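Local atomic coordinates of scarecrow-like protein 3 (Arabidopsis thaliana, PDB entry 6KPB), a protein that probably acts as a transcription factor in plant development, forms homodimers and binds zinc finger proteins of the IDD family, among them JACKDAW. Residues 95-98 with 99-103; 137-140 with 141-145; 400-403 with 404-408. All blocks are in the same frame, centred on the assembly; numbering follows the deposited sequence.

All three contacts are local, along a helix or just past its end, but in different settings. Contact 1, in the middle of helix 92-109, is the most buried and the one that also meets the second subunit. Contact 3, late in helix 387-406, is partly buried and packs against contact 1, with Ala103 against Ile405 and Phe100 against Ile401; their centres are about 11 Å apart. Both rely on a hydroxyl bonded back to a carbonyl. Contact 2, at the junction of helices 129-142 and 145-160, touches neither: it combines buried aromatic rings with an exposed charged pair whose modelling is doubtful. Helix 387-406 nevertheless borders contacts 1 and 2.

Contact 1 (95-98 with 99-103); sequences RIAA and YFTEA
Thr101 reaches back one turn along helix 92-109 to Ala97, where its OG1 donates a hydrogen bond to Ala97 O at 2.6 Å. Thr101 N also donates to Ala97 O, at 2.7 Å, so one residue grips one carbonyl twice. The two donors arrive from opposite faces of the carbonyl plane, the hydroxyl standing well above it. This placement follows from the first torsion (chi1 -63°), which sets OG1 beside the backbone N and anti to the carbonyl carbon.

On another side of the helix, Phe100 lies alongside Ile96, both side chains pointing the same way. The CG2 branch of Ile96 touches Phe100 CD1 at 3.7 Å, and Ile96 O meets the ring at its edge, near the ring plane. Phe100 N donates a nearly straight bond to Ile96 O (3.1 Å, 170°). The Tyr99 ring lies beside the preceding turn, with CD2 3.0 Å from Arg95 O; its backbone N is held only weakly, divided between Arg95 O and Ile96 O.

Neighbouring helices enclose these groups: Phe375 packs on Ile96, Leu364 and Leu368 pack on Phe100, and Leu60, Leu79 and Leu82 pack on Thr101, as does Ala118 of the second subunit. Arg95 pairs NE with Glu393 of helix 387-406 in a salt bridge, and its NH1 bonds to Gly90 O, while Glu102 OE1 is hydrogen-bonded to Thr122 OG1 of the second subunit. The helix thus joins the helical bundle of the GRAS domain to the dimer interface, in a region predicted as leucine repeat I.

Because the threonine hydroxyl bonds to a carbonyl of its own helix, its burial beside leucines probably costs less than that of an unpaired hydroxyl.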
ATOM      1  N   ARG A  95     -17.300 -11.766   4.188  1.00 89.15           N
ATOM      2  CA  ARG A  95     -16.635 -10.804   3.317  1.00 84.33           C
ATOM      3  C   ARG A  95     -17.361  -9.463   3.335  1.00 86.40           C
ATOM      4  O   ARG A  95     -16.728  -8.408   3.451  1.00 92.10           O
ATOM      5  CB  ARG A  95     -16.541 -11.371   1.900  1.00 86.18           C
ATOM      6  CG  ARG A  95     -15.753 -12.681   1.824  1.00 93.38           C
ATOM      7  CD  ARG A  95     -16.104 -13.487   0.580  1.00 89.26           C
ATOM      8  NE  ARG A  95     -15.092 -13.382  -0.467  1.00 96.21           N
ATOM      9  CZ  ARG A  95     -14.098 -14.248  -0.634  1.00 86.06           C
ATOM     10  NH1 ARG A  95     -13.979 -15.286   0.180  1.00 82.39           N
ATOM     11  NH2 ARG A  95     -13.221 -14.076  -1.616  1.00 88.35           N
ATOM     12  N   ILE A  96     -18.693  -9.490   3.239  1.00 84.07           N
ATOM     13  CA  ILE A  96     -19.481  -8.260   3.327  1.00 88.08           C
ATOM     14  C   ILE A  96     -19.187  -7.533   4.633  1.00 92.37           C
ATOM     15  O   ILE A  96     -18.907  -6.328   4.646  1.00 87.27           O
ATOM     16  CB  ILE A  96     -20.982  -8.573   3.189  1.00 91.84           C
ATOM     17  CG1 ILE A  96     -21.342  -8.875   1.734  1.00 93.71           C
ATOM     18  CG2 ILE A  96     -21.820  -7.415   3.718  1.00 94.32           C
ATOM     19  CD1 ILE A  96     -21.486  -7.641   0.875  1.00 99.86           C
ATOM     20  N   ALA A  97     -19.240  -8.261   5.751  1.00 83.28           N
ATOM     21  CA  ALA A  97     -18.988  -7.646   7.048  1.00 87.23           C
ATOM     22  C   ALA A  97     -17.595  -7.037   7.125  1.00 88.64           C
ATOM     23  O   ALA A  97     -17.410  -6.002   7.772  1.00 84.34           O
ATOM     24  CB  ALA A  97     -19.179  -8.673   8.161  1.00 94.00           C
ATOM     25  N   ALA A  98     -16.609  -7.647   6.461  1.00 85.02           N
ATOM     26  CA  ALA A  98     -15.240  -7.144   6.545  1.00 83.85           C
ATOM     27  C   ALA A  98     -15.122  -5.744   5.955  1.00 88.18           C
ATOM     28  O   ALA A  98     -14.462  -4.873   6.533  1.00 94.10           O
ATOM     29  CB  ALA A  98     -14.283  -8.103   5.840  1.00 83.71           C
ATOM     30  N   TYR A  99     -15.758  -5.505   4.806  1.00 82.27           N
ATOM     31  CA  TYR A  99     -15.625  -4.207   4.154  1.00 77.30           C
ATOM     32  C   TYR A  99     -16.510  -3.147   4.797  1.00 81.73           C
ATOM     33  O   TYR A  99     -16.126  -1.973   4.844  1.00 85.57           O
ATOM     34  CB  TYR A  99     -15.929  -4.343   2.661  1.00 70.22           C
ATOM     35  CG  TYR A  99     -14.952  -5.256   1.966  1.00 73.83           C
ATOM     36  CD1 TYR A  99     -13.670  -4.824   1.659  1.00 71.71           C
ATOM     37  CD2 TYR A  99     -15.301  -6.557   1.635  1.00 78.18           C
ATOM     38  CE1 TYR A  99     -12.763  -5.661   1.039  1.00 75.02           C
ATOM     39  CE2 TYR A  99     -14.403  -7.401   1.015  1.00 78.91           C
ATOM     40  CZ  TYR A  99     -13.136  -6.948   0.718  1.00 80.20           C
ATOM     41  OH  TYR A  99     -12.238  -7.785   0.096  1.00 84.97           O
ATOM     42  N   PHE A 100     -17.681  -3.532   5.309  1.00 81.44           N
ATOM     43  CA  PHE A 100     -18.488  -2.577   6.062  1.00 79.00           C
ATOM     44  C   PHE A 100     -17.883  -2.290   7.429  1.00 80.78           C
ATOM     45  O   PHE A 100     -18.015  -1.172   7.939  1.00 85.06           O
ATOM     46  CB  PHE A 100     -19.920  -3.090   6.210  1.00 80.16           C
ATOM     47  CG  PHE A 100     -20.748  -2.940   4.964  1.00 78.49           C
ATOM     48  CD1 PHE A 100     -20.759  -3.934   4.001  1.00 81.01           C
ATOM     49  CD2 PHE A 100     -21.515  -1.805   4.758  1.00 85.31           C
ATOM     50  CE1 PHE A 100     -21.517  -3.799   2.854  1.00 93.78           C
ATOM     51  CE2 PHE A 100     -22.276  -1.663   3.612  1.00 86.97           C
ATOM     52  CZ  PHE A 100     -22.276  -2.662   2.659  1.00 85.63           C
ATOM     53  N   THR A 101     -17.223  -3.277   8.040  1.00 81.73           N
ATOM     54  CA  THR A 101     -16.553  -3.036   9.316  1.00 86.63           C
ATOM     55  C   THR A 101     -15.409  -2.046   9.150  1.00 91.05           C
ATOM     56  O   THR A 101     -15.292  -1.081   9.914  1.00 95.66           O
ATOM     57  CB  THR A 101     -16.043  -4.351   9.910  1.00 81.88           C
ATOM     58  OG1 THR A 101     -17.154  -5.211  10.198  1.00 82.52           O
ATOM     59  CG2 THR A 101     -15.265  -4.098  11.187  1.00 78.90           C
ATOM     60  N   GLU A 102     -14.549  -2.275   8.153  1.00 84.27           N
ATOM     61  CA  GLU A 102     -13.462  -1.336   7.887  1.00 80.79           C
ATOM     62  C   GLU A 102     -14.002   0.050   7.565  1.00 83.49           C
ATOM     63  O   GLU A 102     -13.439   1.063   7.999  1.00 82.84           O
ATOM     64  CB  GLU A 102     -12.586  -1.854   6.743  1.00 85.81           C
ATOM     65  CG  GLU A 102     -11.616  -0.815   6.195  1.00 94.00           C
ATOM     66  CD  GLU A 102     -10.356  -1.426   5.614  1.00113.82           C
ATOM     67  OE1 GLU A 102     -10.185  -2.658   5.722  1.00120.09           O
ATOM     68  OE2 GLU A 102      -9.530  -0.674   5.055  1.00120.96           O
ATOM     69  N   ALA A 103     -15.103   0.112   6.814  1.00 78.14           N
ATOM     70  CA  ALA A 103     -15.720   1.395   6.493  1.00 76.71           C
ATOM     71  C   ALA A 103     -16.189   2.111   7.754  1.00 85.51           C
ATOM     72  O   ALA A 103     -15.894   3.294   7.958  1.00 82.29           O
ATOM     73  CB  ALA A 103     -16.883   1.184   5.525  1.00 71.72           C
TER

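Contact 2 (137-140 with 141-145); sequences RLFF and EMFPI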
ATOM      1  N   ARG A 137     -10.383  -4.657 -15.822  1.00 67.76           N
ATOM      2  CA  ARG A 137     -10.520  -5.762 -16.764  1.00 72.87           C
ATOM      3  C   ARG A 137     -11.285  -6.918 -16.132  1.00 80.53           C
ATOM      4  O   ARG A 137     -12.122  -7.551 -16.786  1.00 76.42           O
ATOM      5  CB  ARG A 137      -9.138  -6.216 -17.240  1.00 74.11           C
ATOM      6  CG  ARG A 137      -9.137  -7.007 -18.544  1.00 94.10           C
ATOM      7  CD  ARG A 137      -9.337  -8.502 -18.314  1.00124.70           C
ATOM      8  NE  ARG A 137      -8.121  -9.167 -17.853  1.00141.11           N
ATOM      9  CZ  ARG A 137      -8.070 -10.429 -17.437  1.00141.94           C
ATOM     10  NH1 ARG A 137      -9.169 -11.171 -17.414  1.00139.74           N
ATOM     11  NH2 ARG A 137      -6.918 -10.952 -17.037  1.00138.35           N
ATOM     12  N   LEU A 138     -11.019  -7.197 -14.851  1.00 86.48           N
ATOM     13  CA  LEU A 138     -11.714  -8.283 -14.168  1.00 86.15           C
ATOM     14  C   LEU A 138     -13.207  -8.002 -14.052  1.00 78.68           C
ATOM     15  O   LEU A 138     -14.033  -8.892 -14.285  1.00 75.25           O
ATOM     16  CB  LEU A 138     -11.102  -8.511 -12.786  1.00 85.91           C
ATOM     17  CG  LEU A 138      -9.691  -9.105 -12.754  1.00 85.97           C
ATOM     18  CD1 LEU A 138      -9.144  -9.111 -11.336  1.00 80.21           C
ATOM     19  CD2 LEU A 138      -9.694 -10.511 -13.337  1.00 76.50           C
ATOM     20  N   PHE A 139     -13.576  -6.771 -13.685  1.00 71.29           N
ATOM     21  CA  PHE A 139     -14.989  -6.408 -13.638  1.00 75.15           C
ATOM     22  C   PHE A 139     -15.643  -6.590 -15.000  1.00 67.61           C
ATOM     23  O   PHE A 139     -16.753  -7.127 -15.102  1.00 65.81           O
ATOM     24  CB  PHE A 139     -15.141  -4.966 -13.152  1.00 68.39           C
ATOM     25  CG  PHE A 139     -16.569  -4.502 -13.051  1.00 70.30           C
ATOM     26  CD1 PHE A 139     -17.447  -5.103 -12.163  1.00 69.85           C
ATOM     27  CD2 PHE A 139     -17.028  -3.450 -13.828  1.00 74.39           C
ATOM     28  CE1 PHE A 139     -18.761  -4.674 -12.064  1.00 74.14           C
ATOM     29  CE2 PHE A 139     -18.341  -3.014 -13.733  1.00 71.45           C
ATOM     30  CZ  PHE A 139     -19.208  -3.629 -12.849  1.00 72.62           C
ATOM     31  N   PHE A 140     -14.953  -6.171 -16.063  1.00 78.37           N
ATOM     32  CA  PHE A 140     -15.482  -6.321 -17.413  1.00 73.65           C
ATOM     33  C   PHE A 140     -15.695  -7.784 -17.781  1.00 73.86           C
ATOM     34  O   PHE A 140     -16.628  -8.104 -18.524  1.00 82.70           O
ATOM     35  CB  PHE A 140     -14.533  -5.651 -18.409  1.00 67.91           C
ATOM     36  CG  PHE A 140     -14.902  -5.868 -19.848  1.00 75.81           C
ATOM     37  CD1 PHE A 140     -15.844  -5.061 -20.464  1.00 79.19           C
ATOM     38  CD2 PHE A 140     -14.299  -6.872 -20.589  1.00 80.38           C
ATOM     39  CE1 PHE A 140     -16.184  -5.256 -21.789  1.00 70.81           C
ATOM     40  CE2 PHE A 140     -14.634  -7.070 -21.917  1.00 85.85           C
ATOM     41  CZ  PHE A 140     -15.577  -6.261 -22.517  1.00 79.10           C
ATOM     42  N   GLU A 141     -14.852  -8.685 -17.272  1.00 85.82           N
ATOM     43  CA  GLU A 141     -14.900 -10.088 -17.670  1.00 71.46           C
ATOM     44  C   GLU A 141     -15.658 -10.978 -16.695  1.00 69.47           C
ATOM     45  O   GLU A 141     -16.262 -11.965 -17.125  1.00 74.83           O
ATOM     46  CB  GLU A 141     -13.482 -10.639 -17.849  1.00 76.06           C
ATOM     47  CG  GLU A 141     -12.651  -9.876 -18.868  1.00 94.92           C
ATOM     48  CD  GLU A 141     -11.716 -10.774 -19.653  1.00128.74           C
ATOM     49  OE1 GLU A 141     -11.963 -10.976 -20.861  1.00140.85           O
ATOM     50  OE2 GLU A 141     -10.738 -11.284 -19.066  1.00136.48           O
ATOM     51  N   MET A 142     -15.646 -10.665 -15.400  1.00 66.90           N
ATOM     52  CA  MET A 142     -16.357 -11.483 -14.426  1.00 76.17           C
ATOM     53  C   MET A 142     -17.821 -11.092 -14.277  1.00 73.91           C
ATOM     54  O   MET A 142     -18.612 -11.891 -13.761  1.00 72.60           O
ATOM     55  CB  MET A 142     -15.661 -11.406 -13.062  1.00 68.96           C
ATOM     56  CG  MET A 142     -14.193 -11.808 -13.103  1.00 73.24           C
ATOM     57  SD  MET A 142     -13.360 -11.628 -11.517  1.00 83.62           S
ATOM     58  CE  MET A 142     -14.022 -13.043 -10.641  1.00 87.29           C
ATOM     59  N   PHE A 143     -18.201  -9.895 -14.719  1.00 82.48           N
ATOM     60  CA  PHE A 143     -19.578  -9.435 -14.683  1.00 72.65           C
ATOM     61  C   PHE A 143     -20.042  -9.052 -16.083  1.00 74.50           C
ATOM     62  O   PHE A 143     -19.237  -8.612 -16.908  1.00 82.94           O
ATOM     63  CB  PHE A 143     -19.741  -8.230 -13.747  1.00 73.25           C
ATOM     64  CG  PHE A 143     -19.496  -8.549 -12.301  1.00 84.38           C
ATOM     65  CD1 PHE A 143     -18.218  -8.498 -11.772  1.00 85.27           C
ATOM     66  CD2 PHE A 143     -20.546  -8.899 -11.468  1.00 81.01           C
ATOM     67  CE1 PHE A 143     -17.990  -8.792 -10.443  1.00 80.88           C
ATOM     68  CE2 PHE A 143     -20.326  -9.195 -10.137  1.00 85.40           C
ATOM     69  CZ  PHE A 143     -19.046  -9.141  -9.623  1.00 87.41           C
ATOM     70  N   PRO A 144     -21.328  -9.219 -16.383  1.00 82.07           N
ATOM     71  CA  PRO A 144     -21.864  -8.808 -17.688  1.00 68.97           C
ATOM     72  C   PRO A 144     -22.351  -7.368 -17.748  1.00 68.33           C
ATOM     73  O   PRO A 144     -22.978  -6.996 -18.744  1.00 79.30           O
ATOM     74  CB  PRO A 144     -23.043  -9.771 -17.865  1.00 74.52           C
ATOM     75  CG  PRO A 144     -23.561  -9.939 -16.473  1.00 87.13           C
ATOM     76  CD  PRO A 144     -22.353  -9.883 -15.557  1.00 88.30           C
ATOM     77  N   ILE A 145     -22.080  -6.563 -16.717  1.00 73.62           N
ATOM     78  CA  ILE A 145     -22.641  -5.216 -16.645  1.00 64.96           C
ATOM     79  C   ILE A 145     -22.160  -4.373 -17.818  1.00 72.22           C
ATOM     80  O   ILE A 145     -22.961  -3.780 -18.551  1.00 73.41           O
ATOM     81  CB  ILE A 145     -22.280  -4.557 -15.303  1.00 72.67           C
ATOM     82  CG1 ILE A 145     -22.718  -5.437 -14.128  1.00 83.54           C
ATOM     83  CG2 ILE A 145     -22.884  -3.167 -15.222  1.00 73.29           C
ATOM     84  CD1 ILE A 145     -24.191  -5.757 -14.111  1.00 86.46           C
TER
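The rings of Phe139 and Phe143 meet at a slant, their planes 41° apart and their centroids 5.4 Å from each other, with the side chains crossing at about a right angle. CD1 of each ring makes the nearest approach, at 3.5 Å, and Phe139 O lies at the edge of the Phe143 ring, in its plane. At its far end Phe139 touches another partner, its CZ resting 4.0 Å from Ile145 CB. On the Arg137 guanidinium, Leu138 CD2 sits over one face toward the rim, while Glu141 CG lies at the edge.

Arg137 and Glu141 are modelled as an exposed ion pair, but NH1 and OE2 are too close together, so its geometry is doubtful. Here helix 129-142 gives way to helix 145-160 across a very short link: Phe143 is the first residue to leave helical backbone angles, and Pro144 takes the N-cap position of the next helix. This junction falls in the predicted VHIID region of the GRAS domain and packs on helix 387-406 and strand 472-482. Phe139 touches residues on both parts of it, since CG anti to the backbone N (chi1 -179°) lays the ring against Phe143 and Ile145. Were Phe139 replaced by alanine, the Phe143 ring and Ile145 would probably lose their shared apolar partner at the helix junction. Leu146, Tyr475 and Leu396 also pack on Phe139, and Tyr456 packs on Phe143. Nearer the surface, Met142 SD lies 4.1 Å from Leu138 CB, and Met142 N donates a hydrogen bond to Leu138 O at 2.6 Å.

Contact 3 (400-403 with 404-408); sequences EIKN and IISCE
Ser406 holds OG between its backbone N and carbonyl carbon (chi1 72°), which aims the hydroxyl back at Lys402, one turn earlier; OG donates a hydrogen bond to Lys402 O at 2.6 Å. In Asn403 the side chain runs anti to the backbone N (chi1 -172°), taking ND2 to 3.4 Å from Cys407 SG. Lys402 O also accepts Ser406 N at 2.9 Å; Ser406 N and OG come from opposite faces of its plane, with OG well above it. The CG1 branch of Ile404 lies against Glu400 O at 3.1 Å, while Ile405 CG1 rests near Ile401 O.

Both polar atoms of the Asn403 amide find partners beyond the helix: ND2 bonds to Glu411 O and OD1 to Glu414 N. Ile405 O and Ile404 O bond to Arg107 and Arg363, linking this end of helix 387-406 to helices 92-109 and 360-381. The residues lie where the predicted PFYRE region gives way to the SAW region.

Late in the helix, then, the serine hydroxyl supplies Lys402 O with a further donor, while arginines from two neighbouring helices satisfy later carbonyls and would probably offset their negative partial charge.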
ATOM      1  N   GLU A 400     -16.056   1.452  -2.925  1.00 75.51           N
ATOM      2  CA  GLU A 400     -17.361   2.096  -2.993  1.00 78.89           C
ATOM      3  C   GLU A 400     -18.077   2.028  -1.650  1.00 85.02           C
ATOM      4  O   GLU A 400     -18.651   3.025  -1.197  1.00 85.19           O
ATOM      5  CB  GLU A 400     -18.203   1.455  -4.094  1.00 80.44           C
ATOM      6  CG  GLU A 400     -17.595   1.586  -5.484  1.00 92.34           C
ATOM      7  CD  GLU A 400     -18.387   0.844  -6.542  1.00 96.76           C
ATOM      8  OE1 GLU A 400     -19.363   0.152  -6.181  1.00 93.21           O
ATOM      9  OE2 GLU A 400     -18.033   0.951  -7.734  1.00 93.77           O
ATOM     10  N   ILE A 401     -18.045   0.864  -0.996  1.00 81.41           N
ATOM     11  CA  ILE A 401     -18.650   0.730   0.328  1.00 75.98           C
ATOM     12  C   ILE A 401     -17.999   1.698   1.306  1.00 82.04           C
ATOM     13  O   ILE A 401     -18.681   2.409   2.054  1.00 76.73           O
ATOM     14  CB  ILE A 401     -18.547  -0.725   0.818  1.00 83.51           C
ATOM     15  CG1 ILE A 401     -19.495  -1.628   0.025  1.00 89.61           C
ATOM     16  CG2 ILE A 401     -18.840  -0.813   2.309  1.00 78.13           C
ATOM     17  CD1 ILE A 401     -19.257  -3.105   0.250  1.00 90.51           C
ATOM     18  N   LYS A 402     -16.664   1.746   1.306  1.00 82.85           N
ATOM     19  CA  LYS A 402     -15.945   2.647   2.201  1.00 82.74           C
ATOM     20  C   LYS A 402     -16.314   4.103   1.940  1.00 84.69           C
ATOM     21  O   LYS A 402     -16.486   4.886   2.881  1.00 90.36           O
ATOM     22  CB  LYS A 402     -14.438   2.436   2.046  1.00 85.04           C
ATOM     23  CG  LYS A 402     -13.574   3.449   2.775  1.00 93.45           C
ATOM     24  CD  LYS A 402     -12.106   3.049   2.721  1.00106.37           C
ATOM     25  CE  LYS A 402     -11.249   4.137   2.092  1.00116.00           C
ATOM     26  NZ  LYS A 402      -9.807   3.755   2.069  1.00118.12           N
ATOM     27  N   ASN A 403     -16.452   4.481   0.668  1.00 86.57           N
ATOM     28  CA  ASN A 403     -16.779   5.864   0.344  1.00 79.89           C
ATOM     29  C   ASN A 403     -18.220   6.201   0.705  1.00 85.81           C
ATOM     30  O   ASN A 403     -18.506   7.331   1.117  1.00 88.43           O
ATOM     31  CB  ASN A 403     -16.524   6.130  -1.139  1.00 77.61           C
ATOM     32  CG  ASN A 403     -16.666   7.595  -1.501  1.00 92.18           C
ATOM     33  OD1 ASN A 403     -17.646   8.002  -2.125  1.00 96.45           O
ATOM     34  ND2 ASN A 403     -15.688   8.400  -1.101  1.00 90.79           N
ATOM     35  N   ILE A 404     -19.135   5.240   0.563  1.00 84.16           N
ATOM     36  CA  ILE A 404     -20.533   5.485   0.903  1.00 79.76           C
ATOM     37  C   ILE A 404     -20.712   5.645   2.409  1.00 81.63           C
ATOM     38  O   ILE A 404     -21.541   6.443   2.862  1.00 89.22           O
ATOM     39  CB  ILE A 404     -21.415   4.349   0.348  1.00 80.60           C
ATOM     40  CG1 ILE A 404     -21.434   4.380  -1.182  1.00 82.37           C
ATOM     41  CG2 ILE A 404     -22.831   4.439   0.896  1.00 79.25           C
ATOM     42  CD1 ILE A 404     -22.038   3.141  -1.806  1.00 85.69           C
ATOM     43  N   ILE A 405     -19.934   4.920   3.207  1.00 88.48           N
ATOM     44  CA  ILE A 405     -20.187   4.806   4.638  1.00 86.75           C
ATOM     45  C   ILE A 405     -19.336   5.776   5.449  1.00 91.85           C
ATOM     46  O   ILE A 405     -19.808   6.336   6.440  1.00 96.45           O
ATOM     47  CB  ILE A 405     -19.964   3.348   5.095  1.00 93.56           C
ATOM     48  CG1 ILE A 405     -20.957   2.414   4.400  1.00 81.95           C
ATOM     49  CG2 ILE A 405     -20.095   3.227   6.606  1.00 97.41           C
ATOM     50  CD1 ILE A 405     -22.404   2.701   4.737  1.00 77.61           C
ATOM     51  N   SER A 406     -18.087   6.001   5.045  1.00 87.46           N
ATOM     52  CA  SER A 406     -17.144   6.748   5.868  1.00 86.07           C
ATOM     53  C   SER A 406     -16.889   8.172   5.389  1.00 93.93           C
ATOM     54  O   SER A 406     -16.189   8.918   6.080  1.00 94.40           O
ATOM     55  CB  SER A 406     -15.811   5.997   5.952  1.00 77.19           C
ATOM     56  OG  SER A 406     -15.108   6.065   4.724  1.00 92.46           O
ATOM     57  N   CYS A 407     -17.428   8.576   4.242  1.00 93.11           N
ATOM     58  CA  CYS A 407     -17.161   9.899   3.695  1.00 91.46           C
ATOM     59  C   CYS A 407     -18.413  10.767   3.722  1.00 97.86           C
ATOM     60  O   CYS A 407     -19.543  10.274   3.795  1.00102.33           O
ATOM     61  CB  CYS A 407     -16.624   9.804   2.263  1.00 86.88           C
ATOM     62  SG  CYS A 407     -14.951   9.129   2.145  1.00 98.20           S
ATOM     63  N   GLU A 408     -18.193  12.081   3.662  1.00104.00           N
ATOM     64  CA  GLU A 408     -19.267  13.063   3.662  1.00 92.87           C
ATOM     65  C   GLU A 408     -18.880  14.243   2.781  1.00 93.39           C
ATOM     66  O   GLU A 408     -17.726  14.391   2.368  1.00 94.69           O
ATOM     67  CB  GLU A 408     -19.593  13.549   5.082  1.00 86.87           C
ATOM     68  CG  GLU A 408     -20.452  12.590   5.894  1.00 98.70           C
ATOM     69  CD  GLU A 408     -21.842  12.411   5.310  1.00105.63           C
ATOM     70  OE1 GLU A 408     -22.281  13.274   4.520  1.00107.69           O
ATOM     71  OE2 GLU A 408     -22.498  11.402   5.641  1.00105.17           O
TER